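Local coordinates for protein alpha-galactosidase (Lactobacillus brevis, PDB 3MI6) that probably hydrolyses terminal, non-reducing alpha-D-galactose residues of alpha-galactosides, as a member of glycosyl hydrolase family 36, at residues Leu14-Phe23 and Tyr151-Lys162; Arg178-Ala189 and Ser268-Pro278. All coordinates share one frame; numbering follows the deposited sequence.

Overall arrangement
Both contacts belong to the beta-rich N-terminal part of the chain, which precedes the parallel eight-stranded barrel, and their centres lie about 18 Å apart. Contact 1 brings a hairpin of the N-terminal four-stranded sheet (strands 11-15 and 19-25) against a hairpin of the nine-stranded sheet (strands 146-154 and 159-167). Contact 2 comes later in the chain and pairs strand 174-186 with strand 270-274 in a six-stranded sheet. Strand 174-186 follows strand 159-167, and the two contacts meet at Lys162, whose NZ lies 2.8 Å from Gln183 O. Packing between sheets and pairing within one thus build this part of the fold together, away from the predicted active-site residues.

Contact 1 of 2, residues Leu14-Phe23 and Tyr151-Lys162; sequences LQTDHTSYIF and YSIFPHQDVIVK
Leu14, Tyr21 and Phe23 lie against Tyr151, Ile153 and Ile160 where two beta hairpins pack face to face, one from the N-terminal four-stranded sheet and one from the nine-stranded sheet, in a beta-sandwich manner. This inner part is apolar and closely filled. Leu14 and Ile153 run past each other in opposite directions, with Leu14 CD2 3.5 Å from Ile153 CG1, while CD1 of Ile160 fits against CB of Tyr21. At the end away from the turns, Phe23 and Tyr151 form an offset stack, centroids 4.7 Å apart.

Toward the turns the contact becomes polar and more open to solvent. Asp158 is nevertheless buried, and its carboxylate holds the opposing turn by three bonds. OD1 accepts from Thr16 OG1 and from His18 N, the latter at 3.0 Å; OD2 accepts a hydrogen bond from His18 ND1 through its syn lone pair. Thr16 OG1 also receives Thr19 N in an ST motif, which a beta-hydroxyl is well placed to make. Farther out, His156 ND1 donates to Asp17 OD2 at 3.0 Å, nearly straight at 172°, and its NE2 binds Asp130; the two carboxylates may favour a protonated ring. Back in the interior, CG of Tyr21 lies anti to the backbone N, chi1 -168°, which sends the ring toward Lys162, and its OH, hydrogen-bonded to Glu76, accepts from Lys162 NZ at 2.8 Å.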
loop_
_atom_site.group_PDB
_atom_site.type_symbol
_atom_site.label_atom_id
_atom_site.label_comp_id
_atom_site.label_asym_id
_atom_site.label_seq_id
_atom_site.Cartn_x
_atom_site.Cartn_y
_atom_site.Cartn_z
ATOM N N LEU D 14 30.793 22.316 -1.684
ATOM C CA LEU D 14 29.880 23.376 -2.078
ATOM C C LEU D 14 28.781 23.657 -1.007
ATOM O O LEU D 14 28.107 22.734 -0.527
ATOM C CB LEU D 14 29.252 22.996 -3.419
ATOM C CG LEU D 14 30.119 23.103 -4.690
ATOM C CD1 LEU D 14 31.275 22.126 -4.703
ATOM C CD2 LEU D 14 29.260 22.933 -5.955
ATOM N N GLN D 15 28.620 24.925 -0.622
ATOM C CA GLN D 15 27.590 25.333 0.341
ATOM C C GLN D 15 26.621 26.366 -0.213
ATOM O O GLN D 15 27.015 27.485 -0.571
ATOM C CB GLN D 15 28.199 25.894 1.622
ATOM C CG GLN D 15 28.803 24.851 2.540
ATOM C CD GLN D 15 29.033 25.399 3.926
ATOM O OE1 GLN D 15 29.398 26.559 4.086
ATOM N NE2 GLN D 15 28.806 24.576 4.938
ATOM N N THR D 16 25.350 25.983 -0.284
ATOM C CA THR D 16 24.293 26.930 -0.583
ATOM C C THR D 16 23.755 27.427 0.766
ATOM O O THR D 16 24.307 27.090 1.822
ATOM C CB THR D 16 23.183 26.276 -1.434
ATOM O OG1 THR D 16 22.869 24.980 -0.909
ATOM C CG2 THR D 16 23.647 26.095 -2.849
ATOM N N ASP D 17 22.700 28.225 0.759
ATOM C CA ASP D 17 22.123 28.619 2.027
ATOM C C ASP D 17 21.775 27.426 2.945
ATOM O O ASP D 17 21.949 27.519 4.168
ATOM C CB ASP D 17 20.932 29.548 1.820
ATOM C CG ASP D 17 21.359 30.931 1.373
ATOM O OD1 ASP D 17 22.586 31.173 1.381
ATOM O OD2 ASP D 17 20.494 31.769 1.021
ATOM N N HIS D 18 21.333 26.300 2.373
ATOM C CA HIS D 18 20.853 25.183 3.198
ATOM C C HIS D 18 21.395 23.804 2.827
ATOM O O HIS D 18 21.130 22.825 3.526
ATOM C CB HIS D 18 19.320 25.170 3.243
ATOM C CG HIS D 18 18.726 26.511 3.534
ATOM N ND1 HIS D 18 18.333 27.382 2.541
ATOM C CD2 HIS D 18 18.492 27.147 4.707
ATOM C CE1 HIS D 18 17.874 28.493 3.091
ATOM N NE2 HIS D 18 17.956 28.376 4.404
ATOM N N THR D 19 22.158 23.712 1.745
ATOM C CA THR D 19 22.684 22.412 1.344
ATOM C C THR D 19 24.220 22.311 1.301
ATOM O O THR D 19 24.931 23.322 1.265
ATOM C CB THR D 19 22.028 21.923 0.018
ATOM O OG1 THR D 19 22.683 22.488 -1.122
ATOM C CG2 THR D 19 20.564 22.322 -0.018
ATOM N N SER D 20 24.719 21.079 1.316
ATOM C CA SER D 20 26.142 20.814 1.160
ATOM C C SER D 20 26.364 19.681 0.185
ATOM O O SER D 20 25.975 18.550 0.443
ATOM C CB SER D 20 26.792 20.431 2.498
ATOM O OG SER D 20 26.821 21.525 3.400
ATOM N N TYR D 21 26.995 19.989 -0.935
ATOM C CA TYR D 21 27.457 18.988 -1.882
ATOM C C TYR D 21 28.967 18.890 -1.647
ATOM O O TYR D 21 29.674 19.886 -1.741
ATOM C CB TYR D 21 27.154 19.491 -3.292
ATOM C CG TYR D 21 27.295 18.492 -4.430
ATOM C CD1 TYR D 21 28.542 18.079 -4.873
ATOM C CD2 TYR D 21 26.174 18.012 -5.100
ATOM C CE1 TYR D 21 28.671 17.193 -5.917
ATOM C CE2 TYR D 21 26.288 17.134 -6.151
ATOM C CZ TYR D 21 27.539 16.728 -6.560
ATOM O OH TYR D 21 27.657 15.842 -7.606
ATOM N N ILE D 22 29.456 17.704 -1.305
ATOM C CA ILE D 22 30.861 17.528 -0.984
ATOM C C ILE D 22 31.461 16.360 -1.765
ATOM O O ILE D 22 30.902 15.254 -1.763
ATOM C CB ILE D 22 31.059 17.212 0.508
ATOM C CG1 ILE D 22 30.319 18.214 1.393
ATOM C CG2 ILE D 22 32.532 17.163 0.864
ATOM C CD1 ILE D 22 30.223 17.757 2.868
ATOM N N PHE D 23 32.600 16.594 -2.419
ATOM C CA PHE D 23 33.373 15.494 -2.996
ATOM C C PHE D 23 34.877 15.636 -2.779
ATOM O O PHE D 23 35.349 16.687 -2.355
ATOM C CB PHE D 23 33.051 15.284 -4.479
ATOM C CG PHE D 23 33.402 16.451 -5.371
ATOM C CD1 PHE D 23 32.565 17.551 -5.457
ATOM C CD2 PHE D 23 34.547 16.420 -6.159
ATOM C CE1 PHE D 23 32.865 18.606 -6.290
ATOM C CE2 PHE D 23 34.860 17.486 -7.002
ATOM C CZ PHE D 23 34.015 18.578 -7.066
ATOM N N TYR D 151 30.766 23.031 -11.909
ATOM C CA TYR D 151 29.902 23.059 -10.750
ATOM C C TYR D 151 29.735 24.519 -10.428
ATOM O O TYR D 151 30.659 25.139 -9.927
ATOM C CB TYR D 151 30.608 22.433 -9.558
ATOM C CG TYR D 151 30.896 20.948 -9.629
ATOM C CD1 TYR D 151 32.078 20.470 -10.183
ATOM C CD2 TYR D 151 30.012 20.022 -9.089
ATOM C CE1 TYR D 151 32.359 19.103 -10.223
ATOM C CE2 TYR D 151 30.274 18.662 -9.130
ATOM C CZ TYR D 151 31.448 18.204 -9.688
ATOM O OH TYR D 151 31.702 16.849 -9.718
ATOM N N SER D 152 28.578 25.090 -10.716
ATOM C CA SER D 152 28.298 26.448 -10.265
ATOM C C SER D 152 27.316 26.458 -9.093
ATOM O O SER D 152 26.207 25.944 -9.199
ATOM C CB SER D 152 27.749 27.276 -11.411
ATOM O OG SER D 152 28.543 27.086 -12.556
ATOM N N ILE D 153 27.745 27.033 -7.973
ATOM C CA ILE D 153 26.886 27.240 -6.819
ATOM C C ILE D 153 26.001 28.472 -6.989
ATOM O O ILE D 153 26.461 29.526 -7.408
ATOM C CB ILE D 153 27.719 27.384 -5.529
ATOM C CG1 ILE D 153 28.012 26.011 -4.938
ATOM C CG2 ILE D 153 26.980 28.172 -4.463
ATOM C CD1 ILE D 153 28.131 26.051 -3.432
ATOM N N PHE D 154 24.722 28.326 -6.672
ATOM C CA PHE D 154 23.795 29.456 -6.625
ATOM C C PHE D 154 23.128 29.471 -5.258
ATOM O O PHE D 154 21.955 29.144 -5.126
ATOM C CB PHE D 154 22.741 29.308 -7.705
ATOM C CG PHE D 154 23.192 29.752 -9.059
ATOM C CD1 PHE D 154 23.816 28.886 -9.902
ATOM C CD2 PHE D 154 22.955 31.033 -9.492
ATOM C CE1 PHE D 154 24.203 29.288 -11.133
ATOM C CE2 PHE D 154 23.342 31.433 -10.731
ATOM C CZ PHE D 154 23.967 30.562 -11.551
ATOM N N PRO D 155 23.877 29.874 -4.234
ATOM C CA PRO D 155 23.540 29.644 -2.829
ATOM C C PRO D 155 22.125 30.050 -2.442
ATOM O O PRO D 155 21.523 29.375 -1.607
ATOM C CB PRO D 155 24.539 30.529 -2.093
ATOM C CG PRO D 155 24.986 31.535 -3.119
ATOM C CD PRO D 155 25.027 30.777 -4.381
ATOM N N HIS D 156 21.593 31.119 -3.022
ATOM C CA HIS D 156 20.320 31.656 -2.508
ATOM C C HIS D 156 19.034 30.946 -2.995
ATOM O O HIS D 156 17.940 31.203 -2.487
ATOM C CB HIS D 156 20.246 33.187 -2.686
ATOM C CG HIS D 156 21.432 33.906 -2.120
ATOM N ND1 HIS D 156 21.855 33.735 -0.819
ATOM C CD2 HIS D 156 22.302 34.776 -2.687
ATOM C CE1 HIS D 156 22.933 34.468 -0.607
ATOM N NE2 HIS D 156 23.223 35.110 -1.725
ATOM N N GLN D 157 19.168 30.053 -3.968
ATOM C CA GLN D 157 18.034 29.265 -4.409
ATOM C C GLN D 157 18.360 27.796 -4.174
ATOM O O GLN D 157 17.657 26.907 -4.632
ATOM C CB GLN D 157 17.721 29.533 -5.881
ATOM C CG GLN D 157 17.410 30.972 -6.211
ATOM C CD GLN D 157 18.647 31.827 -6.419
ATOM O OE1 GLN D 157 19.708 31.317 -6.773
ATOM N NE2 GLN D 157 18.513 33.140 -6.201
ATOM N N ASP D 158 19.452 27.543 -3.473
ATOM C CA ASP D 158 19.823 26.170 -3.147
ATOM C C ASP D 158 20.079 25.286 -4.376
ATOM O O ASP D 158 20.040 24.066 -4.292
ATOM C CB ASP D 158 18.786 25.557 -2.193
ATOM C CG ASP D 158 18.984 26.022 -0.729
ATOM O OD1 ASP D 158 20.153 26.273 -0.338
ATOM O OD2 ASP D 158 17.987 26.121 0.032
ATOM N N VAL D 159 20.389 25.931 -5.498
ATOM C CA VAL D 159 20.698 25.261 -6.759
ATOM C C VAL D 159 22.196 25.086 -7.004
ATOM O O VAL D 159 22.968 26.024 -6.856
ATOM C CB VAL D 159 20.191 26.095 -7.944
ATOM C CG1 VAL D 159 20.775 25.575 -9.254
ATOM C CG2 VAL D 159 18.670 26.112 -7.983
ATOM N N ILE D 160 22.600 23.888 -7.402
ATOM C CA ILE D 160 23.932 23.638 -7.929
ATOM C C ILE D 160 23.746 23.227 -9.370
ATOM O O ILE D 160 22.940 22.350 -9.640
ATOM C CB ILE D 160 24.589 22.480 -7.185
ATOM C CG1 ILE D 160 25.008 22.931 -5.777
ATOM C CG2 ILE D 160 25.781 21.953 -7.961
ATOM C CD1 ILE D 160 25.258 21.814 -4.801
ATOM N N VAL D 161 24.459 23.875 -10.294
ATOM C CA VAL D 161 24.380 23.565 -11.731
ATOM C C VAL D 161 25.615 22.819 -12.195
ATOM O O VAL D 161 26.724 23.241 -11.909
ATOM C CB VAL D 161 24.307 24.839 -12.596
ATOM C CG1 VAL D 161 24.328 24.475 -14.077
ATOM C CG2 VAL D 161 23.081 25.643 -12.281
ATOM N N LYS D 162 25.438 21.732 -12.935
ATOM C CA LYS D 162 26.575 20.909 -13.345
ATOM C C LYS D 162 26.672 20.747 -14.845
ATOM O O LYS D 162 25.659 20.772 -15.540
ATOM C CB LYS D 162 26.502 19.531 -12.683
ATOM C CG LYS D 162 26.695 19.564 -11.173
ATOM C CD LYS D 162 26.393 18.227 -10.541
ATOM C CE LYS D 162 27.267 17.135 -11.085
ATOM N NZ LYS D 162 26.998 15.902 -10.327
HETATM O O HOH W 1 21.336 22.132 -3.334
#

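Contact 2 of 2, residues Arg178-Ala189 and Ser268-Pro278; sequences RALSSQLDLPDA and STSRILTGINP
Residues Ser182-Leu186 and Ser270-Thr274 pair as antiparallel neighbours in the six-stranded sheet of the N-terminal region, the axes of these short segments approaching to 4.6 Å. Backbone bonds join Ser182 with Thr274, Leu184 with Ile272 and Leu186 with Ser270, and the side chains of these pairs share one face. There Leu186 CD1 meets Ile272 CD1 at 4.1 Å, and Phe248 and Phe250 of strand 247-252 cover Leu184, Leu186 and Ile272, where branched apolar residues fit. Ser182, Ser270 and Thr274 put hydroxyls on the same face, and a water meets Ser182 OG, Thr274 OG1 and Ile272 O.

The other face carries Gln183, Asp185, Arg271 and Leu273. Asp185 and Arg271 run alongside in the same direction, carboxylate and guanidinium planes 21° apart. Arg271 NE donates to Asp185 OD1 at 2.8 Å and NH2 to Asp185 OD2 at 3.0 Å, each oxygen using its syn lone pair. This buried charge pair has further partners, Ala75 N at Asp185 OD2 and Asp84 at Arg271 NH2. The Gln183 amide lies over one guanidinium face, planes 31° apart; its chi1 of 163° and extended chain carry it there, and its OE1 accepts from Ala78 N.

Past the corner at Ser181, Arg178 lays its guanidinium over Pro278, whose CG sits 3.7 Å from Arg178 CZ: a planar cation against the aliphatic CB and CG of a puckered ring. At the corner Thr274 O receives Ser181 N at 2.9 Å and, more weakly, Ser182 N. Two residues facing one make a classic beta bulge, where the antiparallel pairing of 182-186 with 270-274 ends.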
loop_
_atom_site.group_PDB
_atom_site.type_symbol
_atom_site.label_atom_id
_atom_site.label_comp_id
_atom_site.label_asym_id
_atom_site.label_seq_id
_atom_site.Cartn_x
_atom_site.Cartn_y
_atom_site.Cartn_z
ATOM N N ARG D 178 29.044 8.271 -24.890
ATOM C CA ARG D 178 28.166 8.642 -23.806
ATOM C C ARG D 178 28.763 9.849 -23.091
ATOM O O ARG D 178 29.898 9.793 -22.617
ATOM C CB ARG D 178 28.035 7.461 -22.841
ATOM C CG ARG D 178 27.308 7.747 -21.557
ATOM C CD ARG D 178 27.251 6.474 -20.731
ATOM N NE ARG D 178 26.501 5.446 -21.434
ATOM C CZ ARG D 178 25.418 4.851 -20.947
ATOM N NH1 ARG D 178 24.974 5.163 -19.728
ATOM N NH2 ARG D 178 24.783 3.941 -21.681
ATOM N N ALA D 179 28.004 10.938 -23.025
ATOM C CA ALA D 179 28.470 12.157 -22.380
ATOM C C ALA D 179 27.368 12.751 -21.516
ATOM O O ALA D 179 26.816 13.801 -21.847
ATOM C CB ALA D 179 28.907 13.154 -23.410
ATOM N N LEU D 180 27.042 12.080 -20.411
ATOM C CA LEU D 180 26.017 12.595 -19.508
ATOM C C LEU D 180 26.424 13.934 -18.910
ATOM O O LEU D 180 27.590 14.305 -18.943
ATOM C CB LEU D 180 25.700 11.602 -18.402
ATOM C CG LEU D 180 24.612 10.546 -18.641
ATOM C CD1 LEU D 180 23.927 10.733 -19.960
ATOM C CD2 LEU D 180 25.164 9.129 -18.498
ATOM N N SER D 181 25.453 14.654 -18.363
ATOM C CA SER D 181 25.707 15.980 -17.829
ATOM C C SER D 181 25.944 15.981 -16.342
ATOM O O SER D 181 26.599 16.876 -15.823
ATOM C CB SER D 181 24.544 16.903 -18.130
ATOM O OG SER D 181 24.409 17.032 -19.522
ATOM N N SER D 182 25.398 14.993 -15.649
ATOM C CA SER D 182 25.517 14.941 -14.206
ATOM C C SER D 182 25.366 13.525 -13.702
ATOM O O SER D 182 24.519 12.766 -14.188
ATOM C CB SER D 182 24.454 15.815 -13.553
ATOM O OG SER D 182 24.353 15.510 -12.171
ATOM N N GLN D 183 26.200 13.165 -12.735
ATOM C CA GLN D 183 26.035 11.913 -12.024
ATOM C C GLN D 183 25.949 12.240 -10.561
ATOM O O GLN D 183 26.683 13.099 -10.081
ATOM C CB GLN D 183 27.220 11.000 -12.262
ATOM C CG GLN D 183 27.322 9.889 -11.271
ATOM C CD GLN D 183 28.356 8.885 -11.693
ATOM O OE1 GLN D 183 28.527 8.644 -12.879
ATOM N NE2 GLN D 183 29.046 8.283 -10.729
ATOM N N LEU D 184 25.035 11.583 -9.855
ATOM C CA LEU D 184 24.946 11.713 -8.406
ATOM C C LEU D 184 24.817 10.353 -7.772
ATOM O O LEU D 184 23.866 9.625 -8.036
ATOM C CB LEU D 184 23.769 12.589 -7.969
ATOM C CG LEU D 184 23.587 12.554 -6.440
ATOM C CD1 LEU D 184 24.892 12.974 -5.709
ATOM C CD2 LEU D 184 22.365 13.353 -5.923
ATOM N N ASP D 185 25.772 10.010 -6.924
ATOM C CA ASP D 185 25.656 8.790 -6.153
ATOM C C ASP D 185 25.222 9.115 -4.729
ATOM O O ASP D 185 25.820 9.974 -4.075
ATOM C CB ASP D 185 26.976 8.019 -6.151
ATOM C CG ASP D 185 27.291 7.378 -7.499
ATOM O OD1 ASP D 185 26.361 7.192 -8.323
ATOM O OD2 ASP D 185 28.474 7.041 -7.727
ATOM N N LEU D 186 24.169 8.437 -4.264
ATOM C CA LEU D 186 23.712 8.555 -2.890
ATOM C C LEU D 186 23.912 7.228 -2.184
ATOM O O LEU D 186 23.936 6.174 -2.827
ATOM C CB LEU D 186 22.245 8.948 -2.854
ATOM C CG LEU D 186 21.860 10.277 -3.506
ATOM C CD1 LEU D 186 20.339 10.356 -3.680
ATOM C CD2 LEU D 186 22.390 11.460 -2.708
ATOM N N PRO D 187 24.043 7.277 -0.846
ATOM C CA PRO D 187 24.394 6.141 0.012
ATOM C C PRO D 187 23.270 5.120 0.250
ATOM O O PRO D 187 23.582 4.040 0.739
ATOM C CB PRO D 187 24.757 6.817 1.339
ATOM C CG PRO D 187 24.729 8.288 1.075
ATOM C CD PRO D 187 23.832 8.498 -0.054
ATOM N N ASP D 188 22.017 5.456 -0.048
ATOM C CA ASP D 188 20.892 4.512 0.087
ATOM C C ASP D 188 19.831 4.655 -1.015
ATOM O O ASP D 188 19.945 5.495 -1.904
ATOM C CB ASP D 188 20.222 4.643 1.458
ATOM C CG ASP D 188 19.387 5.918 1.592
ATOM O OD1 ASP D 188 18.251 5.968 1.042
ATOM O OD2 ASP D 188 19.862 6.861 2.272
ATOM N N ALA D 189 18.783 3.847 -0.952
ATOM C CA ALA D 189 17.785 3.862 -2.013
ATOM C C ALA D 189 16.375 3.915 -1.457
ATOM O O ALA D 189 15.418 3.435 -2.089
ATOM C CB ALA D 189 17.946 2.658 -2.907
ATOM N N SER D 268 22.365 -1.305 -2.425
ATOM C CA SER D 268 21.256 -0.378 -2.198
ATOM C C SER D 268 21.681 1.081 -2.183
ATOM O O SER D 268 21.149 1.878 -1.403
ATOM C CB SER D 268 20.470 -0.734 -0.921
ATOM O OG SER D 268 19.099 -0.982 -1.231
ATOM N N THR D 269 22.655 1.413 -3.032
ATOM C CA THR D 269 22.959 2.807 -3.351
ATOM C C THR D 269 22.314 3.223 -4.672
ATOM O O THR D 269 21.903 2.382 -5.483
ATOM C CB THR D 269 24.460 3.077 -3.444
ATOM O OG1 THR D 269 24.955 2.678 -4.736
ATOM C CG2 THR D 269 25.177 2.349 -2.335
ATOM N N SER D 270 22.244 4.531 -4.881
ATOM C CA SER D 270 21.557 5.078 -6.026
ATOM C C SER D 270 22.453 5.941 -6.888
ATOM O O SER D 270 23.057 6.885 -6.400
ATOM C CB SER D 270 20.390 5.926 -5.551
ATOM O OG SER D 270 19.508 5.147 -4.769
ATOM N N ARG D 271 22.511 5.626 -8.180
ATOM C CA ARG D 271 23.123 6.516 -9.144
ATOM C C ARG D 271 22.057 7.231 -9.980
ATOM O O ARG D 271 21.314 6.597 -10.732
ATOM C CB ARG D 271 24.092 5.743 -10.043
ATOM C CG ARG D 271 24.949 6.624 -10.957
ATOM C CD ARG D 271 26.114 5.838 -11.536
ATOM N NE ARG D 271 27.246 5.801 -10.622
ATOM C CZ ARG D 271 28.312 5.020 -10.774
ATOM N NH1 ARG D 271 28.391 4.192 -11.804
ATOM N NH2 ARG D 271 29.294 5.055 -9.882
ATOM N N ILE D 272 21.988 8.554 -9.841
ATOM C CA ILE D 272 21.135 9.372 -10.695
ATOM C C ILE D 272 21.953 9.994 -11.832
ATOM O O ILE D 272 22.825 10.813 -11.598
ATOM C CB ILE D 272 20.405 10.505 -9.903
ATOM C CG1 ILE D 272 19.555 9.943 -8.758
ATOM C CG2 ILE D 272 19.498 11.305 -10.818
ATOM C CD1 ILE D 272 20.326 9.257 -7.650
ATOM N N LEU D 273 21.650 9.598 -13.066
ATOM C CA LEU D 273 22.346 10.074 -14.257
ATOM C C LEU D 273 21.412 10.943 -15.029
ATOM O O LEU D 273 20.288 10.549 -15.229
ATOM C CB LEU D 273 22.701 8.892 -15.159
ATOM C CG LEU D 273 23.888 8.018 -14.777
ATOM C CD1 LEU D 273 24.158 6.987 -15.847
ATOM C CD2 LEU D 273 25.083 8.915 -14.591
ATOM N N THR D 274 21.857 12.114 -15.472
ATOM C CA THR D 274 21.038 12.944 -16.359
ATOM C C THR D 274 21.818 13.697 -17.444
ATOM O O THR D 274 22.852 14.293 -17.181
ATOM C CB THR D 274 20.133 13.928 -15.585
ATOM O OG1 THR D 274 20.914 14.690 -14.666
ATOM C CG2 THR D 274 19.045 13.175 -14.807
ATOM N N GLY D 275 21.319 13.653 -18.671
ATOM C CA GLY D 275 21.888 14.422 -19.758
ATOM C C GLY D 275 21.363 13.931 -21.096
ATOM O O GLY D 275 20.254 13.396 -21.200
ATOM N N ILE D 276 22.167 14.123 -22.135
ATOM C CA ILE D 276 21.839 13.645 -23.463
ATOM C C ILE D 276 21.721 12.123 -23.460
ATOM O O ILE D 276 22.581 11.419 -22.947
ATOM C CB ILE D 276 22.918 14.063 -24.461
ATOM C CG1 ILE D 276 23.058 15.579 -24.470
ATOM C CG2 ILE D 276 22.594 13.546 -25.847
ATOM C CD1 ILE D 276 24.087 16.075 -25.447
ATOM N N ASN D 277 20.642 11.624 -24.034
ATOM C CA ASN D 277 20.420 10.199 -24.133
ATOM C C ASN D 277 21.581 9.477 -24.816
ATOM O O ASN D 277 21.818 9.680 -26.002
ATOM C CB ASN D 277 19.131 9.974 -24.919
ATOM C CG ASN D 277 18.683 8.538 -24.906
ATOM O OD1 ASN D 277 17.599 8.229 -25.404
ATOM N ND2 ASN D 277 19.500 7.648 -24.325
ATOM N N PRO D 278 22.309 8.627 -24.077
ATOM C CA PRO D 278 23.413 7.859 -24.659
ATOM C C PRO D 278 23.013 7.073 -25.902
ATOM O O PRO D 278 23.873 6.803 -26.729
ATOM C CB PRO D 278 23.797 6.903 -23.530
ATOM C CG PRO D 278 23.501 7.650 -22.338
ATOM C CD PRO D 278 22.244 8.442 -22.625
HETATM O O HOH W 2 25.183 10.930 -23.710
HETATM O O HOH W 3 24.792 15.254 -21.672
HETATM O O HOH W 4 22.184 13.495 -12.484
HETATM O O HOH W 5 18.366 1.478 0.464
#